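Local structure of LP15968p (Drosophila melanogaster, 3MN8) at residues S224-N229 and R246-L251; T242-V247 and F292-S297. The protein is a zinc metallocarboxypeptidase that releases C-terminal arginine or lysine from peptides and proteins, the present piece being its first carboxypeptidase-like domain. All coordinates share one frame; numbering follows the deposited sequence.

Contact 1: residues S224-N229 and R246-L251. With GEM ((2-guanidinoethylmercapto)succinic acid), chain G.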
loop_
_atom_site.group_PDB
_atom_site.type_symbol
_atom_site.label_atom_id
_atom_site.label_comp_id
_atom_site.label_asym_id
_atom_site.label_seq_id
_atom_site.Cartn_x
_atom_site.Cartn_y
_atom_site.Cartn_z
ATOM N N SER A 224 7.873 -8.626 1.331
ATOM C CA SER A 224 7.398 -9.225 2.579
ATOM C C SER A 224 5.914 -8.970 2.790
ATOM O O SER A 224 5.416 -7.881 2.514
ATOM C CB SER A 224 8.179 -8.648 3.766
ATOM O OG SER A 224 7.802 -9.240 5.004
ATOM N N TYR A 225 5.213 -9.968 3.314
ATOM C CA TYR A 225 3.762 -9.902 3.466
ATOM C C TYR A 225 3.377 -10.462 4.817
ATOM O O TYR A 225 4.184 -11.146 5.452
ATOM C CB TYR A 225 3.086 -10.725 2.362
ATOM C CG TYR A 225 3.631 -12.134 2.228
ATOM C CD1 TYR A 225 4.784 -12.389 1.495
ATOM C CD2 TYR A 225 2.994 -13.199 2.826
ATOM C CE1 TYR A 225 5.284 -13.675 1.363
ATOM C CE2 TYR A 225 3.484 -14.490 2.701
ATOM C CZ TYR A 225 4.629 -14.722 1.967
ATOM O OH TYR A 225 5.123 -16.004 1.840
ATOM N N PRO A 226 2.141 -10.185 5.257
ATOM C CA PRO A 226 1.570 -10.642 6.536
ATOM C C PRO A 226 1.564 -12.175 6.726
ATOM O O PRO A 226 1.604 -12.942 5.750
ATOM C CB PRO A 226 0.126 -10.115 6.483
ATOM C CG PRO A 226 0.177 -8.955 5.542
ATOM C CD PRO A 226 1.227 -9.298 4.518
ATOM N N TYR A 227 1.531 -12.625 7.978
ATOM C CA TYR A 227 1.617 -11.761 9.140
ATOM C C TYR A 227 3.080 -11.586 9.539
ATOM O O TYR A 227 3.946 -12.383 9.143
ATOM C CB TYR A 227 0.866 -12.385 10.318
ATOM C CG TYR A 227 -0.636 -12.434 10.200
ATOM C CD1 TYR A 227 -1.395 -11.264 10.189
ATOM C CD2 TYR A 227 -1.301 -13.655 10.153
ATOM C CE1 TYR A 227 -2.769 -11.309 10.112
ATOM C CE2 TYR A 227 -2.673 -13.709 10.068
ATOM C CZ TYR A 227 -3.400 -12.531 10.046
ATOM O OH TYR A 227 -4.767 -12.578 9.959
ATOM N N ASP A 228 3.339 -10.553 10.343
ATOM C CA ASP A 228 4.682 -10.231 10.832
ATOM C C ASP A 228 4.913 -10.855 12.203
ATOM O O ASP A 228 6.033 -10.864 12.714
ATOM C CB ASP A 228 4.875 -8.709 10.923
ATOM C CG ASP A 228 5.228 -8.067 9.572
ATOM O OD1 ASP A 228 5.582 -8.811 8.630
ATOM O OD2 ASP A 228 5.166 -6.816 9.454
ATOM N N ASN A 229 3.845 -11.367 12.805
ATOM C CA ASN A 229 3.951 -11.981 14.127
ATOM C C ASN A 229 2.921 -13.094 14.357
ATOM O O ASN A 229 2.074 -13.356 13.494
ATOM C CB ASN A 229 3.874 -10.917 15.234
ATOM C CG ASN A 229 2.467 -10.379 15.443
ATOM O OD1 ASN A 229 1.516 -10.733 14.726
ATOM N ND2 ASN A 229 2.325 -9.508 16.438
ATOM N N ARG A 246 -2.504 -16.928 -0.516
ATOM C CA ARG A 246 -2.344 -17.048 -1.956
ATOM C C ARG A 246 -2.230 -15.658 -2.588
ATOM O O ARG A 246 -1.255 -15.352 -3.269
ATOM C CB ARG A 246 -3.517 -17.804 -2.571
ATOM C CG ARG A 246 -3.770 -19.154 -1.962
ATOM C CD ARG A 246 -5.122 -19.697 -2.404
ATOM N NE ARG A 246 -5.018 -20.627 -3.527
ATOM C CZ ARG A 246 -6.062 -21.095 -4.205
ATOM N NH1 ARG A 246 -7.294 -20.717 -3.882
ATOM N NH2 ARG A 246 -5.877 -21.937 -5.211
ATOM N N VAL A 247 -3.229 -14.816 -2.355
ATOM C CA VAL A 247 -3.226 -13.480 -2.931
ATOM C C VAL A 247 -1.980 -12.718 -2.502
ATOM O O VAL A 247 -1.331 -12.033 -3.307
ATOM C CB VAL A 247 -4.476 -12.677 -2.531
ATOM C CG1 VAL A 247 -4.281 -11.213 -2.856
ATOM C CG2 VAL A 247 -5.701 -13.222 -3.246
ATOM N N PHE A 248 -1.641 -12.847 -1.228
ATOM C CA PHE A 248 -0.493 -12.126 -0.713
ATOM C C PHE A 248 0.763 -12.540 -1.445
ATOM O O PHE A 248 1.534 -11.689 -1.886
ATOM C CB PHE A 248 -0.364 -12.271 0.806
ATOM C CG PHE A 248 -1.006 -11.143 1.551
ATOM C CD1 PHE A 248 -0.568 -9.847 1.357
ATOM C CD2 PHE A 248 -2.062 -11.365 2.403
ATOM C CE1 PHE A 248 -1.154 -8.796 2.018
ATOM C CE2 PHE A 248 -2.658 -10.316 3.067
ATOM C CZ PHE A 248 -2.198 -9.025 2.874
ATOM N N LYS A 249 0.941 -13.849 -1.605
ATOM C CA LYS A 249 2.079 -14.394 -2.343
ATOM C C LYS A 249 2.096 -13.908 -3.795
ATOM O O LYS A 249 3.166 -13.679 -4.364
ATOM C CB LYS A 249 2.084 -15.923 -2.275
ATOM C CG LYS A 249 3.047 -16.469 -1.235
ATOM C CD LYS A 249 2.821 -17.940 -0.898
ATOM C CE LYS A 249 3.735 -18.341 0.259
ATOM N NZ LYS A 249 3.225 -19.527 1.000
ATOM N N GLN A 250 0.910 -13.738 -4.384
ATOM C CA GLN A 250 0.796 -13.220 -5.749
ATOM C C GLN A 250 1.232 -11.751 -5.817
ATOM O O GLN A 250 1.946 -11.340 -6.728
ATOM C CB GLN A 250 -0.631 -13.396 -6.298
ATOM C CG GLN A 250 -0.774 -12.921 -7.746
ATOM C CD GLN A 250 -2.032 -13.430 -8.440
ATOM O OE1 GLN A 250 -2.438 -14.580 -8.269
ATOM N NE2 GLN A 250 -2.637 -12.574 -9.249
ATOM N N LEU A 251 0.808 -10.972 -4.834
ATOM C CA LEU A 251 1.224 -9.583 -4.739
ATOM C C LEU A 251 2.729 -9.465 -4.611
ATOM O O LEU A 251 3.380 -8.784 -5.402
ATOM C CB LEU A 251 0.546 -8.911 -3.552
ATOM C CG LEU A 251 -0.970 -8.833 -3.707
ATOM C CD1 LEU A 251 -1.630 -8.294 -2.448
ATOM C CD2 LEU A 251 -1.346 -8.017 -4.946
HETATM C C8 GEM G . 11.341 -4.562 9.387
HETATM S S7 GEM G . 9.780 -4.465 8.557
HETATM C C6 GEM G . 9.973 -5.748 7.352
HETATM C C5 GEM G . 10.363 -7.098 7.949
HETATM N N3 GEM G . 9.216 -7.597 8.692
HETATM C C1 GEM G . 9.184 -8.650 9.501
HETATM N N4 GEM G . 8.058 -8.989 10.116
HETATM N N2 GEM G . 10.284 -9.369 9.703
HETATM C C9 GEM G . 11.249 -3.696 10.615
HETATM O O14 GEM G . 10.211 -3.016 10.779
HETATM O O15 GEM G . 12.197 -3.690 11.427
HETATM C C10 GEM G . 12.530 -4.171 8.494
HETATM C C11 GEM G . 12.625 -2.710 8.074
HETATM O O12 GEM G . 12.812 -2.470 6.855
HETATM O O13 GEM G . 12.554 -1.801 8.940
#
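Tyr225 and Pro226 pack against Phe248 in a buried, mainly apolar contact between the end of strand 222-225, in the large mixed sheet of the peptidase domain, and helix 245-257. It illustrates how the end of an inner strand, backed by a helix, continues into a loop that lines the ligand pocket. The two segments come nearest at Tyr225 and Phe248, whose CA atoms are 6.4 Å apart. Pro226 CD sits over one face of the Phe248 ring, 3.7 Å from the centroid and 21° off the normal, a CH-pi contact displaced toward the rim, while Pro226 CG leans on Phe248 CZ at 3.6 Å. The proline and phenylalanine side chains meet at roughly a right angle. Beside them, Tyr225 CB lies 3.9 Å from Phe248 CD1. With its CG placed between the backbone N and the carbonyl carbon (chi1 51°), Tyr225 reaches Lys249 and crosses its side chain at a slant; Lys249 CG and CE approach the phenol oxygen. The extended lysine chain carries NZ onward to a salt bridge with Asp245 of the same helix. Strand 300-305 supplies Leu302 to both Tyr225 and Phe248. After Pro226 the peptide to Tyr227 is cis, and the loop then brings Asp228 OD1 to 2.9 Å from N4 of the guanidino inhibitor GEM. That approach of a carboxylate to a guanidino group is consistent with the enzyme's preference for C-terminal arginine and lysine. Mostly apolar packing joins strand to helix, while the Asp228 carboxylate further along the chain meets the ligand's guanidino group.

Contact 2: residues T242-V247 and F292-S297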
loop_
_atom_site.group_PDB
_atom_site.type_symbol
_atom_site.label_atom_id
_atom_site.label_comp_id
_atom_site.label_asym_id
_atom_site.label_seq_id
_atom_site.Cartn_x
_atom_site.Cartn_y
_atom_site.Cartn_z
ATOM N N THR A 242 -1.500 -15.862 6.426
ATOM C CA THR A 242 -2.736 -15.114 6.443
ATOM C C THR A 242 -3.801 -15.923 5.717
ATOM O O THR A 242 -3.484 -16.740 4.842
ATOM C CB THR A 242 -2.501 -13.759 5.748
ATOM O OG1 THR A 242 -2.353 -12.732 6.739
ATOM C CG2 THR A 242 -3.625 -13.398 4.810
ATOM N N PRO A 243 -5.075 -15.724 6.085
ATOM C CA PRO A 243 -6.120 -16.431 5.340
ATOM C C PRO A 243 -5.973 -16.156 3.845
ATOM O O PRO A 243 -6.278 -17.004 3.022
ATOM C CB PRO A 243 -7.420 -15.801 5.867
ATOM C CG PRO A 243 -7.068 -15.246 7.197
ATOM C CD PRO A 243 -5.619 -14.846 7.132
ATOM N N ASP A 244 -5.503 -14.963 3.508
ATOM C CA ASP A 244 -5.360 -14.564 2.121
ATOM C C ASP A 244 -3.948 -14.779 1.603
ATOM O O ASP A 244 -3.448 -13.999 0.795
ATOM C CB ASP A 244 -5.787 -13.104 1.948
ATOM C CG ASP A 244 -7.287 -12.961 1.698
ATOM O OD1 ASP A 244 -7.723 -13.291 0.572
ATOM O OD2 ASP A 244 -8.031 -12.538 2.616
ATOM N N ASP A 245 -3.317 -15.858 2.043
ATOM C CA ASP A 245 -1.925 -16.087 1.691
ATOM C C ASP A 245 -1.659 -16.190 0.194
ATOM O O ASP A 245 -0.680 -15.635 -0.300
ATOM C CB ASP A 245 -1.367 -17.328 2.376
ATOM C CG ASP A 245 0.133 -17.329 2.376
ATOM O OD1 ASP A 245 0.716 -16.348 2.887
ATOM O OD2 ASP A 245 0.724 -18.287 1.849
ATOM N N ARG A 246 -2.504 -16.928 -0.516
ATOM C CA ARG A 246 -2.344 -17.048 -1.956
ATOM C C ARG A 246 -2.230 -15.658 -2.588
ATOM O O ARG A 246 -1.255 -15.352 -3.269
ATOM C CB ARG A 246 -3.517 -17.804 -2.571
ATOM C CG ARG A 246 -3.770 -19.154 -1.962
ATOM C CD ARG A 246 -5.122 -19.697 -2.404
ATOM N NE ARG A 246 -5.018 -20.627 -3.527
ATOM C CZ ARG A 246 -6.062 -21.095 -4.205
ATOM N NH1 ARG A 246 -7.294 -20.717 -3.882
ATOM N NH2 ARG A 246 -5.877 -21.937 -5.211
ATOM N N VAL A 247 -3.229 -14.816 -2.355
ATOM C CA VAL A 247 -3.226 -13.480 -2.931
ATOM C C VAL A 247 -1.980 -12.718 -2.502
ATOM O O VAL A 247 -1.331 -12.033 -3.307
ATOM C CB VAL A 247 -4.476 -12.677 -2.531
ATOM C CG1 VAL A 247 -4.281 -11.213 -2.856
ATOM C CG2 VAL A 247 -5.701 -13.222 -3.246
ATOM N N PHE A 292 -1.549 -4.140 10.431
ATOM C CA PHE A 292 -2.631 -3.299 10.919
ATOM C C PHE A 292 -3.656 -3.041 9.812
ATOM O O PHE A 292 -4.868 -3.124 10.039
ATOM C CB PHE A 292 -2.124 -1.989 11.506
ATOM C CG PHE A 292 -3.211 -1.000 11.762
ATOM C CD1 PHE A 292 -3.856 -0.976 12.984
ATOM C CD2 PHE A 292 -3.613 -0.106 10.772
ATOM C CE1 PHE A 292 -4.887 -0.072 13.232
ATOM C CE2 PHE A 292 -4.629 0.802 11.011
ATOM C CZ PHE A 292 -5.271 0.818 12.241
ATOM N N ASN A 293 -3.168 -2.756 8.614
ATOM C CA ASN A 293 -4.040 -2.665 7.449
ATOM C C ASN A 293 -4.980 -3.869 7.299
ATOM O O ASN A 293 -6.200 -3.719 7.161
ATOM C CB ASN A 293 -3.206 -2.482 6.178
ATOM C CG ASN A 293 -2.791 -1.028 5.950
ATOM O OD1 ASN A 293 -3.439 -0.290 5.193
ATOM N ND2 ASN A 293 -1.706 -0.612 6.604
ATOM N N TYR A 294 -4.406 -5.063 7.345
ATOM C CA TYR A 294 -5.161 -6.272 7.043
ATOM C C TYR A 294 -6.194 -6.571 8.119
ATOM O O TYR A 294 -7.346 -6.890 7.821
ATOM C CB TYR A 294 -4.207 -7.461 6.864
ATOM C CG TYR A 294 -4.881 -8.747 6.434
ATOM C CD1 TYR A 294 -5.551 -8.834 5.206
ATOM C CD2 TYR A 294 -4.836 -9.885 7.247
ATOM C CE1 TYR A 294 -6.165 -10.019 4.808
ATOM C CE2 TYR A 294 -5.443 -11.073 6.860
ATOM C CZ TYR A 294 -6.109 -11.138 5.640
ATOM O OH TYR A 294 -6.709 -12.324 5.255
ATOM N N ALA A 295 -5.764 -6.443 9.369
ATOM C CA ALA A 295 -6.558 -6.858 10.523
ATOM C C ALA A 295 -7.622 -5.848 10.943
ATOM O O ALA A 295 -8.572 -6.216 11.622
ATOM C CB ALA A 295 -5.645 -7.174 11.698
ATOM N N PHE A 296 -7.469 -4.584 10.555
ATOM C CA PHE A 296 -8.396 -3.554 11.016
ATOM C C PHE A 296 -9.037 -2.825 9.851
ATOM O O PHE A 296 -9.665 -1.773 10.029
ATOM C CB PHE A 296 -7.678 -2.554 11.921
ATOM C CG PHE A 296 -7.113 -3.166 13.190
ATOM C CD1 PHE A 296 -5.865 -3.780 13.196
ATOM C CD2 PHE A 296 -7.833 -3.119 14.382
ATOM C CE1 PHE A 296 -5.349 -4.334 14.365
ATOM C CE2 PHE A 296 -7.316 -3.679 15.556
ATOM C CZ PHE A 296 -6.078 -4.284 15.543
ATOM N N SER A 297 -8.861 -3.378 8.654
ATOM C CA SER A 297 -9.502 -2.825 7.469
ATOM C C SER A 297 -9.522 -3.885 6.392
ATOM O O SER A 297 -9.139 -5.030 6.633
ATOM C CB SER A 297 -8.768 -1.575 6.964
ATOM O OG SER A 297 -7.656 -1.901 6.135
#
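Thr242 to Asp245 form a type I beta turn that leads straight into helix 245-257, and this turn faces helix 289-296 through Tyr294. The backbones stay well apart, Thr242 and Tyr294 being nearest with CA atoms 9.2 Å from each other, which is a gap that one long side chain can span. Asp244 occupies the N-cap position, although its carboxylate makes no capping bond and is turned to other partners. Tyr294 has its CG anti to the backbone N (chi1 -175°), a setting that carries the ring out from its helix and puts the hydroxyl into the turn. There Tyr294 OH donates a hydrogen bond to Asp244 OD2 at 3.0 Å, using the anti lone pair of that oxygen. OD2 lies in the plane of the phenol ring, at its edge, whereas the carboxylate plane stands at 90° to the ring. Pro243 CD also comes in near the ring plane, 3.3 Å from Tyr294 OH. The Thr242 and Tyr294 side chains point at each other, Thr242 OG1 lying 3.5 Å from Tyr294 CE2. The phenol end of Tyr294 thus meets three consecutive residues of the turn. The second carboxylate oxygen, Asp244 OD1, forms a salt bridge with Arg376, so a single aspartate holds a tyrosine and an arginine, and its negative charge is probably stabilised. Lys364 makes a cation-pi contact with Tyr294. In the surrounding fold, Phe300 of strand 300-305 meets the Tyr294 ring edge-to-face, while Arg376 belongs to strand 373-376, which lies in the small three-stranded sheet.

Contacts 1 and 2 lie side by side within the peptidase M14 domain, their centres about 8 Å apart and both on one side of the chain's centre. Helix 245-257 belongs to both: the segments overlap at Arg246 and Val247, in its first turn. Along the chain the order is 224-229, 242-247 overlapping 246-251, and then 292-297. They meet at several points, among them Tyr227 CZ and Thr242 OG1, 3.5 Å apart, and Phe248 also packs edge-to-face with Tyr294. Contact 1 thus lies toward the ligand pocket, and contact 2 toward the transthyretin-like part, which supplies Arg376 and Lys364 as partners of Asp244 and Tyr294.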